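Local coordinates for pathogenicity island protein (Staphylococcus aureus subsp. aureus, PDB 3HL6) that is of unknown function but is encoded by a staphylococcal pathogenicity island, probably a mobile one, and forms a two-chain assembly in the crystal, at residues B[96-99]-B[100-104]; B[70-73]-B[74-77]; B[24-27]-B[28-31]; B[14-17]-B[18-22]. All coordinates share one frame; numbering follows the deposited sequence.

Interactions 4 and 3 follow one another along helix 13-30, their centres about 14 Å apart, whereas interactions 2 and 1 come later in the chain and mark entries into helices. Interaction 2 lies about 11 Å, centre to centre, from interaction 4 and touches it: Thr76 CG2 packs on Leu18 CD1 at 3.9 Å, and Tyr21 packs with its ring against Thr76 and with its hydroxyl end beside Pro73. Both of these contacts also meet the second subunit. Interaction 3 is about 15 Å from interaction 2 between centres. Interaction 1 stands apart: its nearest atoms are about 7 Å from interaction 4 and about 22 Å from interaction 3, which lies on the opposite side of the chain's centre.

Interaction 1. Residues B[96-99]-B[100-104]; sequences KQLS and ISDMM
Ser99 and Asp102 meet across the first turn of helix 100-109, where Ser99 holds the N-cap position. Its hydroxyl accepts the backbone N-H of Asp102. The bond is long and weak, with Asp102 N 3.4 Å from Ser99 OG, yet almost straight at 175°. The first torsion of the serine explains the reach: OG stands between the backbone N and the carbonyl carbon (chi1 77°), which turns it in toward the start of the helix. Ser99 grips the same turn a second time through its carbonyl, since Met103 N donates to Ser99 O at 2.8 Å. One residue thus engages two successive amides of the first turn, one through its side chain and one through its backbone.

Leu98 supplies the apolar part of the contact by placing its two methyls on different residues. CD2 rests against the methylene of Asp102, 3.5 Å from Asp102 CB, and these two side chains cross at about a right angle. CD1 instead reaches over the helix backbone, 3.7 Å from Met103 CA, and also touches the thioether at 4.0 Å from Met103 SD. The carboxylate of Asp102 is engaged elsewhere, as its OD1 is hydrogen-bonded to Tyr208 OH.

The strand segment 96-98 and the helix segment 100-104 meet nearly perpendicularly, at 98°, so the cap forms a sharp corner. Beyond it, Ile100 and Met103 pack on Tyr90 of strand 90-92 and on Leu162 of helix 152-163, while Met104 continues the buried side of the helix onto Leu159, Leu162 and Leu177.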
# COMPACT_ATOMS: atom_id res chain seq x y z
N LYS B 96 19.63 11.18 -5.91
CA LYS B 96 20.25 9.86 -5.69
C LYS B 96 19.14 8.81 -5.53
O LYS B 96 17.95 9.16 -5.38
CB LYS B 96 21.15 9.86 -4.44
CG LYS B 96 21.85 8.52 -4.19
CD LYS B 96 23.15 8.66 -3.36
CE LYS B 96 23.97 7.35 -3.42
NZ LYS B 96 24.93 7.20 -2.25
N GLN B 97 19.51 7.54 -5.55
CA GLN B 97 18.52 6.49 -5.37
C GLN B 97 18.96 5.38 -4.42
O GLN B 97 20.02 4.78 -4.61
CB GLN B 97 18.06 5.89 -6.70
CG GLN B 97 16.76 5.08 -6.51
CD GLN B 97 16.39 4.27 -7.72
OE1 GLN B 97 17.23 4.02 -8.60
NE2 GLN B 97 15.12 3.84 -7.78
N LEU B 98 18.13 5.09 -3.42
CA LEU B 98 18.44 4.11 -2.39
C LEU B 98 17.37 3.02 -2.34
O LEU B 98 16.17 3.33 -2.23
CB LEU B 98 18.48 4.79 -1.04
CG LEU B 98 19.76 5.49 -0.62
CD1 LEU B 98 19.67 5.85 0.88
CD2 LEU B 98 20.98 4.61 -0.95
N SER B 99 17.80 1.77 -2.41
CA SER B 99 16.95 0.66 -2.05
C SER B 99 16.50 0.79 -0.60
O SER B 99 17.10 1.54 0.19
CB SER B 99 17.69 -0.66 -2.24
OG SER B 99 18.61 -0.88 -1.20
N ILE B 100 15.47 0.03 -0.23
CA ILE B 100 14.89 0.21 1.06
C ILE B 100 15.89 -0.19 2.16
O ILE B 100 15.91 0.42 3.23
CB ILE B 100 13.52 -0.53 1.22
CG1 ILE B 100 12.91 -0.20 2.61
CG2 ILE B 100 13.67 -2.05 0.96
CD1 ILE B 100 11.37 -0.24 2.65
N SER B 101 16.74 -1.17 1.88
CA SER B 101 17.76 -1.56 2.85
C SER B 101 18.80 -0.47 3.09
O SER B 101 19.10 -0.12 4.24
CB SER B 101 18.41 -2.89 2.47
OG SER B 101 17.40 -3.88 2.34
N ASP B 102 19.35 0.08 2.02
CA ASP B 102 20.27 1.20 2.19
C ASP B 102 19.59 2.43 2.79
O ASP B 102 20.20 3.18 3.56
CB ASP B 102 20.88 1.61 0.86
CG ASP B 102 21.79 0.55 0.30
OD1 ASP B 102 22.27 -0.26 1.11
OD2 ASP B 102 22.01 0.55 -0.93
N MET B 103 18.32 2.62 2.44
CA MET B 103 17.58 3.68 3.09
C MET B 103 17.58 3.49 4.59
O MET B 103 17.76 4.46 5.34
CB MET B 103 16.17 3.76 2.57
CG MET B 103 15.45 4.96 3.15
SD MET B 103 16.09 6.53 2.57
CE MET B 103 15.11 7.71 3.50
N MET B 104 17.38 2.24 5.03
CA MET B 104 17.30 1.99 6.46
C MET B 104 18.69 2.07 7.09
O MET B 104 18.87 2.66 8.14
CB MET B 104 16.60 0.66 6.74
CG MET B 104 16.51 0.29 8.19
SD MET B 104 15.77 -1.31 8.57
CE MET B 104 15.80 -1.16 10.34

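Interaction 2. Residues B[70-73]-B[74-77]; sequences LASP and KHTE
The imidazole of His75 is engaged at its edges, with Ser72 and Glu77 both lying near the ring plane. Ser72 OG sits beside the carbon edge, 3.6 Å from His75 CD2, and also touches the methylene at 3.4 Å from His75 CB. At the nitrogen edge, His75 ND1 donates to Glu77 OE2 over 3.0 Å at 162°. That oxygen uses its syn lone pair and lies only 7° out of the ring plane, a nearly coplanar geometry that would help hold the rotation of the imidazole.

The backbone beneath is a type I beta turn from Ser72 to His75. Two hydrogen bonds close it as a single antiparallel bridge: His75 N to Ser72 O at 2.8 Å, and Ser72 N to His75 O at 3.1 Å. A water bridges the turn, 2.9 Å from Ser72 OG, and accepts from Lys74 N. The turn follows a classic beta bulge, in which Leu70 and Ala71 both face Leu53, and leads into helix 77-88.

Chemically, the carboxylate of Glu77 is shared. OE2 holds the histidine, while OE1 forms a salt bridge with Arg19 NE of the second subunit. With ND1 as the donor, the carboxylate probably polarises the imidazole, and the pairing links the fold of the turn to the dimer interface.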
# COMPACT_ATOMS: atom_id res chain seq x y z
N LEU B 70 3.59 2.75 14.22
CA LEU B 70 3.71 2.45 12.80
C LEU B 70 2.73 3.25 11.97
O LEU B 70 3.01 3.55 10.80
CB LEU B 70 3.42 0.99 12.52
CG LEU B 70 4.53 -0.02 12.78
CD1 LEU B 70 4.16 -1.31 12.04
CD2 LEU B 70 5.90 0.49 12.34
N ALA B 71 1.57 3.56 12.55
CA ALA B 71 0.45 4.09 11.80
C ALA B 71 -0.59 4.78 12.69
O ALA B 71 -0.88 4.32 13.80
CB ALA B 71 -0.19 3.01 10.97
N SER B 72 -1.15 5.88 12.20
CA SER B 72 -2.41 6.37 12.75
C SER B 72 -3.40 6.56 11.61
O SER B 72 -3.01 6.45 10.46
CB SER B 72 -2.22 7.61 13.61
OG SER B 72 -1.47 8.60 12.95
N PRO B 73 -4.70 6.70 11.92
CA PRO B 73 -5.75 6.84 10.91
C PRO B 73 -5.41 7.81 9.77
O PRO B 73 -5.72 7.51 8.61
CB PRO B 73 -6.95 7.37 11.69
CG PRO B 73 -6.78 6.90 13.05
CD PRO B 73 -5.35 6.38 13.34
N LYS B 74 -4.80 8.94 10.07
CA LYS B 74 -4.56 9.95 9.04
C LYS B 74 -3.13 9.84 8.55
O LYS B 74 -2.66 10.66 7.74
CB LYS B 74 -4.85 11.36 9.57
CG LYS B 74 -6.32 11.62 9.93
CD LYS B 74 -6.65 13.11 9.78
CE LYS B 74 -5.93 13.72 8.54
NZ LYS B 74 -5.27 15.08 8.85
N HIS B 75 -2.42 8.85 9.07
CA HIS B 75 -1.01 8.69 8.77
C HIS B 75 -0.69 7.22 8.49
O HIS B 75 -0.13 6.50 9.34
CB HIS B 75 -0.13 9.27 9.89
CG HIS B 75 -0.25 10.77 10.00
ND1 HIS B 75 0.29 11.63 9.06
CD2 HIS B 75 -0.89 11.55 10.90
CE1 HIS B 75 0.00 12.88 9.39
NE2 HIS B 75 -0.72 12.86 10.50
N THR B 76 -1.10 6.79 7.31
CA THR B 76 -0.75 5.47 6.83
C THR B 76 0.37 5.55 5.79
O THR B 76 0.89 4.53 5.38
CB THR B 76 -1.95 4.78 6.20
OG1 THR B 76 -2.74 5.75 5.49
CG2 THR B 76 -2.82 4.11 7.29
N GLU B 77 0.74 6.76 5.38
CA GLU B 77 1.74 6.91 4.34
C GLU B 77 3.07 6.25 4.68
O GLU B 77 3.78 5.82 3.79
CB GLU B 77 1.94 8.38 4.01
CG GLU B 77 2.66 9.13 5.08
CD GLU B 77 1.70 9.64 6.14
OE1 GLU B 77 0.49 9.28 6.05
OE2 GLU B 77 2.13 10.40 7.03
O HOH W 1 -4.02 10.06 13.07

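Interaction 3. Residues B[24-27]-B[28-31]; sequences LLER and SKVQ
Ser28 folds back onto Leu25 in the last turns of helix 13-30, the helix of the beta-alpha-beta unit formed with strands 4-6 and 33-37. These turns are irregular, and the one backbone bond between segments 24-27 and 28-31 that is neither weak nor doubtful spans three residues. Lys29 N donates to Glu26 O at 2.9 Å with an angle of 147°, the spacing of a 3-10 turn. A four-residue bond, Gln31 N to Arg27 O, is weak. The place of Ser28 N is less certain in the model, so its bonds toward Leu24 and Leu25 are doubtful.

Among side-chain hydrogen bonds, the hydroxyl of Ser28 carries the contact. Ser28 OG donates to Leu25 O over 2.8 Å, with the donor tilted 18° from the carbonyl plane. OG has a second partner, Ser51 N, in the loop between strands 44-49 and 52-57, and the Ser28 backbone bonds to Asn50. The helix end is thereby pinned to that loop by both side chain and backbone.

Glu26 and Lys29 make no salt bridge. The chain of Lys29 bends at its last two torsions (chi3 -72°) and curls back over the backbone of Glu26, bringing Lys29 NZ to 3.5 Å from Glu26 CA. The charged atoms themselves stay apart, with Glu26 OE1 6.0 Å from Lys29 NZ, so any attraction acts at a distance.

The remaining van der Waals contacts are slight: Arg27 CD comes within 4.4 Å of Gln31 CB, and the methyl Val30 CG2 rests 3.6 Å from the carbonyl oxygen Arg27 O.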
# COMPACT_ATOMS: atom_id res chain seq x y z
N LEU B 24 -8.69 -3.87 11.79
CA LEU B 24 -8.88 -3.94 13.23
C LEU B 24 -9.12 -2.58 13.89
O LEU B 24 -9.21 -2.48 15.12
CB LEU B 24 -7.68 -4.62 13.87
CG LEU B 24 -7.65 -6.11 13.54
CD1 LEU B 24 -6.28 -6.71 13.85
CD2 LEU B 24 -8.77 -6.82 14.28
N LEU B 25 -9.23 -1.55 13.05
CA LEU B 25 -9.22 -0.16 13.51
C LEU B 25 -10.36 0.16 14.50
O LEU B 25 -10.12 0.57 15.64
CB LEU B 25 -9.29 0.77 12.30
CG LEU B 25 -9.30 2.28 12.59
CD1 LEU B 25 -8.46 2.50 13.79
CD2 LEU B 25 -8.71 3.05 11.44
N GLU B 26 -11.59 -0.01 14.04
CA GLU B 26 -12.77 0.02 14.90
C GLU B 26 -12.63 -0.86 16.17
O GLU B 26 -12.50 -0.35 17.29
CB GLU B 26 -14.02 -0.34 14.08
CG GLU B 26 -14.38 0.73 13.03
CD GLU B 26 -13.68 0.55 11.64
OE1 GLU B 26 -12.65 -0.22 11.55
OE2 GLU B 26 -14.17 1.19 10.64
N ARG B 27 -12.63 -2.20 15.98
CA ARG B 27 -12.37 -3.10 17.13
C ARG B 27 -11.32 -2.59 18.13
O ARG B 27 -11.39 -2.91 19.33
CB ARG B 27 -11.98 -4.49 16.62
CG ARG B 27 -11.60 -5.49 17.70
CD ARG B 27 -12.83 -5.95 18.49
NE ARG B 27 -13.76 -6.67 17.62
CZ ARG B 27 -13.86 -8.00 17.57
NH1 ARG B 27 -13.11 -8.76 18.37
NH2 ARG B 27 -14.72 -8.57 16.73
N SER B 28 -10.35 -1.80 17.66
CA SER B 28 -9.18 -1.44 18.48
C SER B 28 -9.45 -0.29 19.46
O SER B 28 -8.76 -0.14 20.49
CB SER B 28 -7.99 -1.08 17.60
OG SER B 28 -7.90 0.32 17.40
N LYS B 29 -10.44 0.54 19.13
CA LYS B 29 -10.85 1.62 20.03
C LYS B 29 -11.45 1.10 21.35
O LYS B 29 -11.27 1.71 22.41
CB LYS B 29 -11.81 2.58 19.32
CG LYS B 29 -11.19 3.31 18.15
CD LYS B 29 -11.92 4.62 17.85
CE LYS B 29 -13.28 4.36 17.22
NZ LYS B 29 -13.29 3.04 16.52
N VAL B 30 -12.15 -0.03 21.30
CA VAL B 30 -12.70 -0.64 22.51
C VAL B 30 -11.83 -1.77 23.07
O VAL B 30 -11.89 -2.08 24.27
CB VAL B 30 -14.17 -1.15 22.33
CG1 VAL B 30 -15.07 -0.04 21.77
CG2 VAL B 30 -14.23 -2.41 21.46
N GLN B 31 -11.01 -2.36 22.22
CA GLN B 31 -10.26 -3.56 22.60
C GLN B 31 -8.92 -3.64 21.86
O GLN B 31 -8.89 -3.82 20.64
CB GLN B 31 -11.11 -4.82 22.34
CG GLN B 31 -10.48 -6.12 22.78
CD GLN B 31 -10.32 -6.21 24.29
OE1 GLN B 31 -11.30 -6.09 25.03
NE2 GLN B 31 -9.09 -6.41 24.74

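Interaction 4. Residues B[14-17]-B[18-22]; sequences AGTL and LRYYT
Thr16 and Tyr20, one helical turn apart, lie side by side and point the same way. The threonine methyl sits beside the CD2-CE2 side of the phenol ring, somewhat off its plane, with Thr16 CG2 3.9 Å from Tyr20 CD2 and 4.0 Å from Tyr20 CE2. The ring edge also meets the backbone: Thr16 O lies near the ring plane, 3.2 Å from Tyr20 CD2. Tyr20 gets there because CG is anti to its own carbonyl carbon (chi1 -82°), which lays the ring back along the preceding turn.

Leu18, Arg19 and Tyr21 instead have CG anti to the backbone N, and their ends lead off from segment 14-17; their contacts are made mainly by CB. Leu18 CB sits 3.6 Å from Ala14 O, and Tyr21 CB 3.2 Å from Leu17 O. Beneath them the helix is regular. Its i to i+4 bonds run from Leu18 N to Ala14 O at 2.8 Å through to Tyr21 N to Leu17 O at 2.9 Å.

The outer ends spread to different parts of the structure. Leu17 packs on Phe35 and Leu37 of strand 33-37, and Tyr21 OH is hydrogen-bonded to Ser51 O.

The polar chemistry converges on the loop before the helix. Thr16 OG1 is hydrogen-bonded to both Asn8 OD1 and Glu9 N, while Glu9 receives Tyr20 OH on one carboxylate oxygen and Arg19 NH1 on the other. The guanidinium of Arg19, which also pairs with an acid of the second subunit, thus lies between two carboxylates, which probably stabilises its positive charge and joins this helix to the dimer partner.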
# COMPACT_ATOMS: atom_id res chain seq x y z
N ALA B 14 4.53 -4.88 5.11
CA ALA B 14 3.89 -3.56 5.19
C ALA B 14 2.46 -3.69 4.70
O ALA B 14 1.55 -3.23 5.36
CB ALA B 14 4.67 -2.48 4.41
N GLY B 15 2.27 -4.37 3.57
CA GLY B 15 0.92 -4.69 3.07
C GLY B 15 -0.02 -5.50 3.98
O GLY B 15 -1.19 -5.16 4.11
N THR B 16 0.47 -6.59 4.58
CA THR B 16 -0.34 -7.42 5.47
C THR B 16 -0.68 -6.54 6.65
O THR B 16 -1.79 -6.57 7.16
CB THR B 16 0.44 -8.68 5.99
OG1 THR B 16 0.83 -9.54 4.91
CG2 THR B 16 -0.39 -9.48 6.99
N LEU B 17 0.27 -5.76 7.11
CA LEU B 17 0.04 -4.82 8.22
C LEU B 17 -0.98 -3.72 7.89
O LEU B 17 -1.81 -3.38 8.74
CB LEU B 17 1.34 -4.17 8.64
CG LEU B 17 2.28 -5.04 9.46
CD1 LEU B 17 3.63 -4.34 9.59
CD2 LEU B 17 1.66 -5.33 10.84
N LEU B 18 -0.94 -3.17 6.68
CA LEU B 18 -1.90 -2.14 6.28
C LEU B 18 -3.29 -2.74 6.27
O LEU B 18 -4.25 -2.12 6.72
CB LEU B 18 -1.54 -1.54 4.89
CG LEU B 18 -2.29 -0.28 4.39
CD1 LEU B 18 -2.11 0.84 5.38
CD2 LEU B 18 -1.84 0.21 2.98
N ARG B 19 -3.41 -3.97 5.79
CA ARG B 19 -4.72 -4.60 5.71
C ARG B 19 -5.33 -4.92 7.08
O ARG B 19 -6.55 -4.82 7.29
CB ARG B 19 -4.66 -5.90 4.90
CG ARG B 19 -6.04 -6.44 4.70
CD ARG B 19 -6.08 -7.78 4.12
NE ARG B 19 -7.46 -8.26 4.13
CZ ARG B 19 -7.92 -9.27 4.87
NH1 ARG B 19 -7.09 -9.94 5.67
NH2 ARG B 19 -9.20 -9.60 4.80
N TYR B 20 -4.50 -5.35 8.01
CA TYR B 20 -5.06 -5.66 9.31
C TYR B 20 -5.31 -4.36 10.03
O TYR B 20 -6.26 -4.25 10.77
CB TYR B 20 -4.19 -6.68 10.08
CG TYR B 20 -4.52 -8.08 9.59
CD1 TYR B 20 -5.52 -8.83 10.19
CD2 TYR B 20 -3.89 -8.62 8.46
CE1 TYR B 20 -5.88 -10.10 9.73
CE2 TYR B 20 -4.24 -9.90 7.98
CZ TYR B 20 -5.24 -10.63 8.62
OH TYR B 20 -5.60 -11.90 8.16
N TYR B 21 -4.49 -3.35 9.78
CA TYR B 21 -4.64 -2.10 10.49
C TYR B 21 -6.01 -1.50 10.24
O TYR B 21 -6.72 -1.11 11.16
CB TYR B 21 -3.56 -1.09 10.12
CG TYR B 21 -3.81 0.25 10.75
CD1 TYR B 21 -4.09 1.36 9.97
CD2 TYR B 21 -3.81 0.40 12.12
CE1 TYR B 21 -4.32 2.57 10.52
CE2 TYR B 21 -4.05 1.61 12.68
CZ TYR B 21 -4.30 2.71 11.86
OH TYR B 21 -4.56 3.94 12.39
N THR B 22 -6.39 -1.42 8.98
CA THR B 22 -7.72 -0.98 8.69
C THR B 22 -8.72 -2.01 9.19
O THR B 22 -9.71 -1.67 9.81
CB THR B 22 -7.88 -0.79 7.19
OG1 THR B 22 -7.74 -2.07 6.56
CG2 THR B 22 -6.82 0.17 6.68